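N-terminal acetyltransferase-like protein (Chaetomium thermophilum, PDB 5NNP) probably serves as the helical-repeat auxiliary subunit of an N-terminal acetyltransferase A complex, assisting transfer of acetyl groups to protein N termini. Local coordinates at residues F555-R558 with A559-A563; D657-K660 with F661-Y664. All blocks are in the same frame, centred on the assembly; numbering follows the deposited sequence.

Interaction 1: residues F555-R558 with A559-A563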
ATOM      1  N   PHE A 555      -7.162  -3.640   4.457  1.00 38.09           N
ATOM      2  CA  PHE A 555      -7.833  -3.941   3.190  1.00 37.90           C
ATOM      3  C   PHE A 555      -7.934  -5.441   2.921  1.00 44.40           C
ATOM      4  O   PHE A 555      -8.928  -5.899   2.343  1.00 39.79           O
ATOM      5  CB  PHE A 555      -7.122  -3.250   2.025  1.00 39.45           C
ATOM      6  CG  PHE A 555      -7.689  -1.905   1.693  1.00 42.58           C
ATOM      7  CD1 PHE A 555      -8.484  -1.242   2.598  1.00 39.42           C
ATOM      8  CD2 PHE A 555      -7.459  -1.322   0.457  1.00 49.42           C
ATOM      9  CE1 PHE A 555      -9.032  -0.012   2.287  1.00 46.87           C
ATOM     10  CE2 PHE A 555      -8.003  -0.092   0.134  1.00 46.79           C
ATOM     11  CZ  PHE A 555      -8.796   0.560   1.046  1.00 47.04           C
ATOM     12  N   TYR A 556      -6.912  -6.200   3.334  1.00 42.84           N
ATOM     13  CA  TYR A 556      -6.993  -7.658   3.301  1.00 40.29           C
ATOM     14  C   TYR A 556      -7.850  -8.187   4.455  1.00 41.17           C
ATOM     15  O   TYR A 556      -8.725  -9.029   4.265  1.00 43.38           O
ATOM     16  CB  TYR A 556      -5.602  -8.318   3.377  1.00 34.88           C
ATOM     17  CG  TYR A 556      -5.711  -9.824   3.546  1.00 29.61           C
ATOM     18  CD1 TYR A 556      -5.808 -10.653   2.441  1.00 32.62           C
ATOM     19  CD2 TYR A 556      -5.775 -10.412   4.814  1.00 27.78           C
ATOM     20  CE1 TYR A 556      -5.939 -12.025   2.583  1.00 40.29           C
ATOM     21  CE2 TYR A 556      -5.907 -11.776   4.971  1.00 27.02           C
ATOM     22  CZ  TYR A 556      -5.989 -12.584   3.853  1.00 46.63           C
ATOM     23  OH  TYR A 556      -6.128 -13.952   3.995  1.00 41.49           O
ATOM     24  N   PHE A 557      -7.568  -7.697   5.654  1.00 34.38           N
ATOM     25  CA  PHE A 557      -8.127  -8.274   6.864  1.00 37.95           C
ATOM     26  C   PHE A 557      -9.657  -8.273   6.881  1.00 42.90           C
ATOM     27  O   PHE A 557     -10.272  -9.269   7.229  1.00 43.29           O
ATOM     28  CB  PHE A 557      -7.594  -7.530   8.090  1.00 40.13           C
ATOM     29  CG  PHE A 557      -8.045  -8.124   9.391  1.00 42.22           C
ATOM     30  CD1 PHE A 557      -7.284  -9.105  10.015  1.00 39.31           C
ATOM     31  CD2 PHE A 557      -9.245  -7.727   9.976  1.00 33.58           C
ATOM     32  CE1 PHE A 557      -7.693  -9.673  11.209  1.00 36.55           C
ATOM     33  CE2 PHE A 557      -9.667  -8.292  11.164  1.00 38.33           C
ATOM     34  CZ  PHE A 557      -8.886  -9.271  11.787  1.00 39.75           C
ATOM     35  N   ARG A 558     -10.268  -7.161   6.484  1.00 44.62           N
ATOM     36  CA  ARG A 558     -11.726  -7.038   6.544  1.00 38.88           C
ATOM     37  C   ARG A 558     -12.443  -8.103   5.701  1.00 41.41           C
ATOM     38  O   ARG A 558     -13.241  -8.890   6.218  1.00 37.03           O
ATOM     39  CB  ARG A 558     -12.156  -5.639   6.105  1.00 29.66           C
ATOM     40  CG  ARG A 558     -13.640  -5.380   6.300  1.00 35.25           C
ATOM     41  CD  ARG A 558     -14.003  -3.933   6.044  1.00 41.66           C
ATOM     42  NE  ARG A 558     -15.440  -3.774   5.858  1.00 53.88           N
ATOM     43  CZ  ARG A 558     -16.020  -2.682   5.364  1.00 54.80           C
ATOM     44  NH1 ARG A 558     -15.283  -1.645   4.998  1.00 55.30           N
ATOM     45  NH2 ARG A 558     -17.336  -2.639   5.225  1.00 47.16           N
ATOM     46  N   ALA A 559     -12.149  -8.127   4.405  1.00 41.29           N
ATOM     47  CA  ALA A 559     -12.745  -9.114   3.520  1.00 35.57           C
ATOM     48  C   ALA A 559     -12.418 -10.519   3.988  1.00 40.70           C
ATOM     49  O   ALA A 559     -13.249 -11.412   3.862  1.00 47.67           O
ATOM     50  CB  ALA A 559     -12.270  -8.914   2.087  1.00 32.28           C
ATOM     51  N   ALA A 560     -11.213 -10.721   4.516  1.00 31.79           N
ATOM     52  CA  ALA A 560     -10.799 -12.059   4.932  1.00 39.11           C
ATOM     53  C   ALA A 560     -11.540 -12.515   6.182  1.00 42.66           C
ATOM     54  O   ALA A 560     -11.915 -13.683   6.304  1.00 45.31           O
ATOM     55  CB  ALA A 560      -9.301 -12.111   5.168  1.00 41.91           C
ATOM     56  N   LEU A 561     -11.762 -11.601   7.115  1.00 34.10           N
ATOM     57  CA  LEU A 561     -12.516 -11.969   8.304  1.00 41.53           C
ATOM     58  C   LEU A 561     -13.987 -12.210   7.949  1.00 48.27           C
ATOM     59  O   LEU A 561     -14.652 -13.018   8.585  1.00 47.21           O
ATOM     60  CB  LEU A 561     -12.383 -10.902   9.385  1.00 41.65           C
ATOM     61  CG  LEU A 561     -13.176 -11.154  10.667  1.00 48.12           C
ATOM     62  CD1 LEU A 561     -12.845 -12.497  11.320  1.00 41.97           C
ATOM     63  CD2 LEU A 561     -12.905 -10.030  11.632  1.00 49.14           C
ATOM     64  N   ASP A 562     -14.488 -11.523   6.923  1.00 47.60           N
ATOM     65  CA  ASP A 562     -15.837 -11.797   6.420  1.00 40.99           C
ATOM     66  C   ASP A 562     -15.943 -13.235   5.908  1.00 36.89           C
ATOM     67  O   ASP A 562     -16.807 -13.987   6.343  1.00 39.10           O
ATOM     68  CB  ASP A 562     -16.239 -10.832   5.296  1.00 41.17           C
ATOM     69  CG  ASP A 562     -16.356  -9.381   5.757  1.00 41.80           C
ATOM     70  OD1 ASP A 562     -16.367  -9.098   6.974  1.00 39.84           O
ATOM     71  OD2 ASP A 562     -16.443  -8.504   4.878  1.00 40.10           O
ATOM     72  N   ALA A 563     -15.076 -13.604   4.969  1.00 40.68           N
ATOM     73  CA  ALA A 563     -15.020 -14.984   4.467  1.00 45.91           C
ATOM     74  C   ALA A 563     -15.023 -16.031   5.598  1.00 45.92           C
ATOM     75  O   ALA A 563     -15.794 -16.980   5.567  1.00 44.95           O
ATOM     76  CB  ALA A 563     -13.781 -15.184   3.576  1.00 37.36           C
TER
HETATM   77  O   HOH W   1     -11.708  -5.571   2.784  1.00 49.21           O
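Y556 lays one face of its ring against the methyl group of A560, one helical turn further on. The evidence for a CH-pi contact is the placing of A560 CB, 3.9 Å from the centroid of the Y556 ring and 30° off its normal, nearer the CE2 side than the centre. Y556 gets there because its CG stands anti to the backbone N (chi1 172°), which swings the ring beside its own carbonyl and along the helix; the buried hydroxyl then finds an acceptor in the carbonyl of F661, and F517 meets the ring edge-to-face. Next to this pair, F557 and L561 lean in a common direction, with F557 CE2 3.7 Å from L561 CD2 in an oblique approach. I665 of helix 654-668 packs on both Y556 and F557. All this belongs to the opening turns of helix 554-572, one of the many helices that build this all-helical, TPR-related chain. Regular i to i+4 bonding is documented by A560 N to Y556 O at 3.0 Å and L561 N to F557 O at 2.8 Å. The first turn is looser: F555 O and A559 N lie 4.4 Å apart, and a water bridges them, giving a hydrogen to F555 O at 2.8 Å and weakly accepting one from A559 N. The solvent side of the contact belongs to R558, which is exposed, with D562 beside it partly covered by T491 and Y510. Their backbones are joined by D562 N to R558 O, but R558 NE stays 4.9 Å from D562 OD2. The extended arginine instead carries NH2 to salt bridges with E492 and E495, and its charge would probably ease the closeness of the D562 and E495 carboxylates.

Interaction 2: residues D657-K660 with F661-Y664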
ATOM      1  N   ASP A 657     -12.032 -24.546   3.279  1.00 56.24           N
ATOM      2  CA  ASP A 657     -11.982 -23.426   2.344  1.00 57.32           C
ATOM      3  C   ASP A 657     -11.617 -22.114   3.043  1.00 55.41           C
ATOM      4  O   ASP A 657     -11.125 -21.177   2.412  1.00 49.08           O
ATOM      5  CB  ASP A 657     -13.322 -23.286   1.607  1.00 53.22           C
ATOM      6  CG  ASP A 657     -13.566 -24.431   0.630  1.00 54.40           C
ATOM      7  OD1 ASP A 657     -12.657 -25.267   0.473  1.00 54.54           O
ATOM      8  OD2 ASP A 657     -14.650 -24.498   0.008  1.00 57.95           O
ATOM      9  N   ALA A 658     -11.851 -22.065   4.351  1.00 54.67           N
ATOM     10  CA  ALA A 658     -11.564 -20.890   5.152  1.00 43.68           C
ATOM     11  C   ALA A 658     -10.081 -20.726   5.468  1.00 43.63           C
ATOM     12  O   ALA A 658      -9.617 -19.610   5.728  1.00 41.57           O
ATOM     13  CB  ALA A 658     -12.359 -20.938   6.436  1.00 40.55           C
ATOM     14  N   MET A 659      -9.342 -21.835   5.447  1.00 45.76           N
ATOM     15  CA  MET A 659      -7.949 -21.846   5.898  1.00 44.32           C
ATOM     16  C   MET A 659      -7.021 -20.855   5.179  1.00 48.43           C
ATOM     17  O   MET A 659      -6.205 -20.205   5.826  1.00 55.35           O
ATOM     18  CB  MET A 659      -7.377 -23.255   5.774  1.00 41.90           C
ATOM     19  CG  MET A 659      -8.095 -24.270   6.644  1.00 40.90           C
ATOM     20  SD  MET A 659      -8.398 -23.605   8.290  1.00 59.67           S
ATOM     21  CE  MET A 659      -6.749 -23.497   8.989  1.00 41.96           C
ATOM     22  N   LYS A 660      -7.131 -20.722   3.861  1.00 36.86           N
ATOM     23  CA  LYS A 660      -6.244 -19.790   3.161  1.00 36.07           C
ATOM     24  C   LYS A 660      -6.496 -18.333   3.588  1.00 43.48           C
ATOM     25  O   LYS A 660      -5.553 -17.525   3.647  1.00 36.33           O
ATOM     26  CB  LYS A 660      -6.375 -19.940   1.634  1.00 34.39           C
ATOM     27  CG  LYS A 660      -7.664 -19.424   1.008  1.00 43.79           C
ATOM     28  CD  LYS A 660      -7.529 -19.322  -0.516  1.00 49.21           C
ATOM     29  CE  LYS A 660      -8.730 -18.631  -1.161  1.00 53.31           C
ATOM     30  NZ  LYS A 660      -8.695 -18.642  -2.656  1.00 52.54           N
ATOM     31  N   PHE A 661      -7.750 -18.002   3.908  1.00 32.34           N
ATOM     32  CA  PHE A 661      -8.060 -16.684   4.455  1.00 35.11           C
ATOM     33  C   PHE A 661      -7.516 -16.513   5.873  1.00 43.26           C
ATOM     34  O   PHE A 661      -6.891 -15.497   6.204  1.00 43.63           O
ATOM     35  CB  PHE A 661      -9.565 -16.440   4.470  1.00 37.58           C
ATOM     36  CG  PHE A 661     -10.207 -16.429   3.107  1.00 39.86           C
ATOM     37  CD1 PHE A 661     -10.692 -17.596   2.541  1.00 39.62           C
ATOM     38  CD2 PHE A 661     -10.358 -15.239   2.410  1.00 35.92           C
ATOM     39  CE1 PHE A 661     -11.302 -17.580   1.296  1.00 40.48           C
ATOM     40  CE2 PHE A 661     -10.964 -15.214   1.169  1.00 36.09           C
ATOM     41  CZ  PHE A 661     -11.440 -16.384   0.608  1.00 35.59           C
ATOM     42  N   LEU A 662      -7.765 -17.520   6.705  1.00 45.56           N
ATOM     43  CA  LEU A 662      -7.427 -17.480   8.121  1.00 39.94           C
ATOM     44  C   LEU A 662      -5.915 -17.461   8.375  1.00 39.24           C
ATOM     45  O   LEU A 662      -5.432 -16.689   9.204  1.00 37.69           O
ATOM     46  CB  LEU A 662      -8.060 -18.674   8.833  1.00 42.80           C
ATOM     47  CG  LEU A 662      -7.751 -18.766  10.321  1.00 37.15           C
ATOM     48  CD1 LEU A 662      -8.341 -17.558  11.034  1.00 37.15           C
ATOM     49  CD2 LEU A 662      -8.261 -20.088  10.898  1.00 39.33           C
ATOM     50  N   ASN A 663      -5.181 -18.318   7.670  1.00 33.01           N
ATOM     51  CA  ASN A 663      -3.721 -18.373   7.774  1.00 32.31           C
ATOM     52  C   ASN A 663      -3.040 -17.013   7.640  1.00 36.31           C
ATOM     53  O   ASN A 663      -2.128 -16.679   8.399  1.00 40.58           O
ATOM     54  CB  ASN A 663      -3.139 -19.311   6.716  1.00 35.60           C
ATOM     55  CG  ASN A 663      -3.500 -20.772   6.945  1.00 47.59           C
ATOM     56  OD1 ASN A 663      -3.770 -21.210   8.074  1.00 55.62           O
ATOM     57  ND2 ASN A 663      -3.493 -21.539   5.864  1.00 51.32           N
ATOM     58  N   TYR A 664      -3.476 -16.223   6.669  1.00 34.17           N
ATOM     59  CA  TYR A 664      -2.924 -14.881   6.507  1.00 35.14           C
ATOM     60  C   TYR A 664      -3.345 -13.984   7.648  1.00 37.65           C
ATOM     61  O   TYR A 664      -2.593 -13.102   8.061  1.00 43.53           O
ATOM     62  CB  TYR A 664      -3.368 -14.261   5.193  1.00 32.49           C
ATOM     63  CG  TYR A 664      -2.654 -14.791   3.984  1.00 40.14           C
ATOM     64  CD1 TYR A 664      -1.333 -15.220   4.065  1.00 38.94           C
ATOM     65  CD2 TYR A 664      -3.291 -14.849   2.751  1.00 40.99           C
ATOM     66  CE1 TYR A 664      -0.669 -15.693   2.955  1.00 30.10           C
ATOM     67  CE2 TYR A 664      -2.640 -15.320   1.643  1.00 43.45           C
ATOM     68  CZ  TYR A 664      -1.324 -15.741   1.753  1.00 35.61           C
ATOM     69  OH  TYR A 664      -0.664 -16.196   0.649  1.00 42.09           O
TER
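The carbonyl of D657 meets the rim of the F661 ring, its O lying in the ring plane 3.6 Å from F661 CD1; the acid itself turns away and its OD2 is hydrogen-bonded to T651. A658 adds a second carbonyl to the same edge while accepting the amide of L662, with A658 O and L662 N 3.0 Å apart. F661 offers its rim to both oxygens because its CG lies beside the backbone N (chi1 -63°), which carries the ring back over the preceding turn. M659 comes next. Its carbonyl takes a nearly straight bond from N663, 2.8 Å from M659 O to N663 N with 170° at the hydrogen, as expected within a continuous alpha-helix. The thioether chain, bent at both later torsions, runs alongside L662, and its methyl CE comes to 4.2 Å from L662 CD2, a light contact. K660 closes the segment with its CG set between the backbone N and the carbonyl carbon (chi1 72°); beyond that the chain is extended and follows F661, so that K660 CE sits 3.7 Å from F661 CE1, approaching obliquely. The ammonium group proceeds to a cation-pi contact with F514, whose ring also meets that of F661. An alanine in place of F661 would remove the ring and is likely to leave the K660 aliphatic chain without its flanking surface and open a gap toward F514 and H511. Helix 654-668 belongs to the helical, TPR-related array and packs against two of its members: F661 lies on A563 and V564 of helix 554-572 and meets H511 edge-to-face, while M659 and L662 rest on V682 and Y683 of helix 673-685.

In the fold
From the N terminus, interaction 1 comes first, in the opening turns of helix 554-572, and interaction 2 follows on helix 654-668. Each joins consecutive segments of a single helix, so neither closes a loop; the two are in series and neither nest nor cross. Between them lies a connection largely unmodelled, residues 575-638, yet the two contacts have centres only about 10 Å apart. Direct evidence that the helices pack together is A563 CB, 3.6 Å from F661 CD2, with the hydroxyl of Y556 reaching forward in sequence to the main chain of helix 654-668. Helix 503-523 touches both contacts, while helix 487-499 borders interaction 1 and helix 673-685 borders interaction 2.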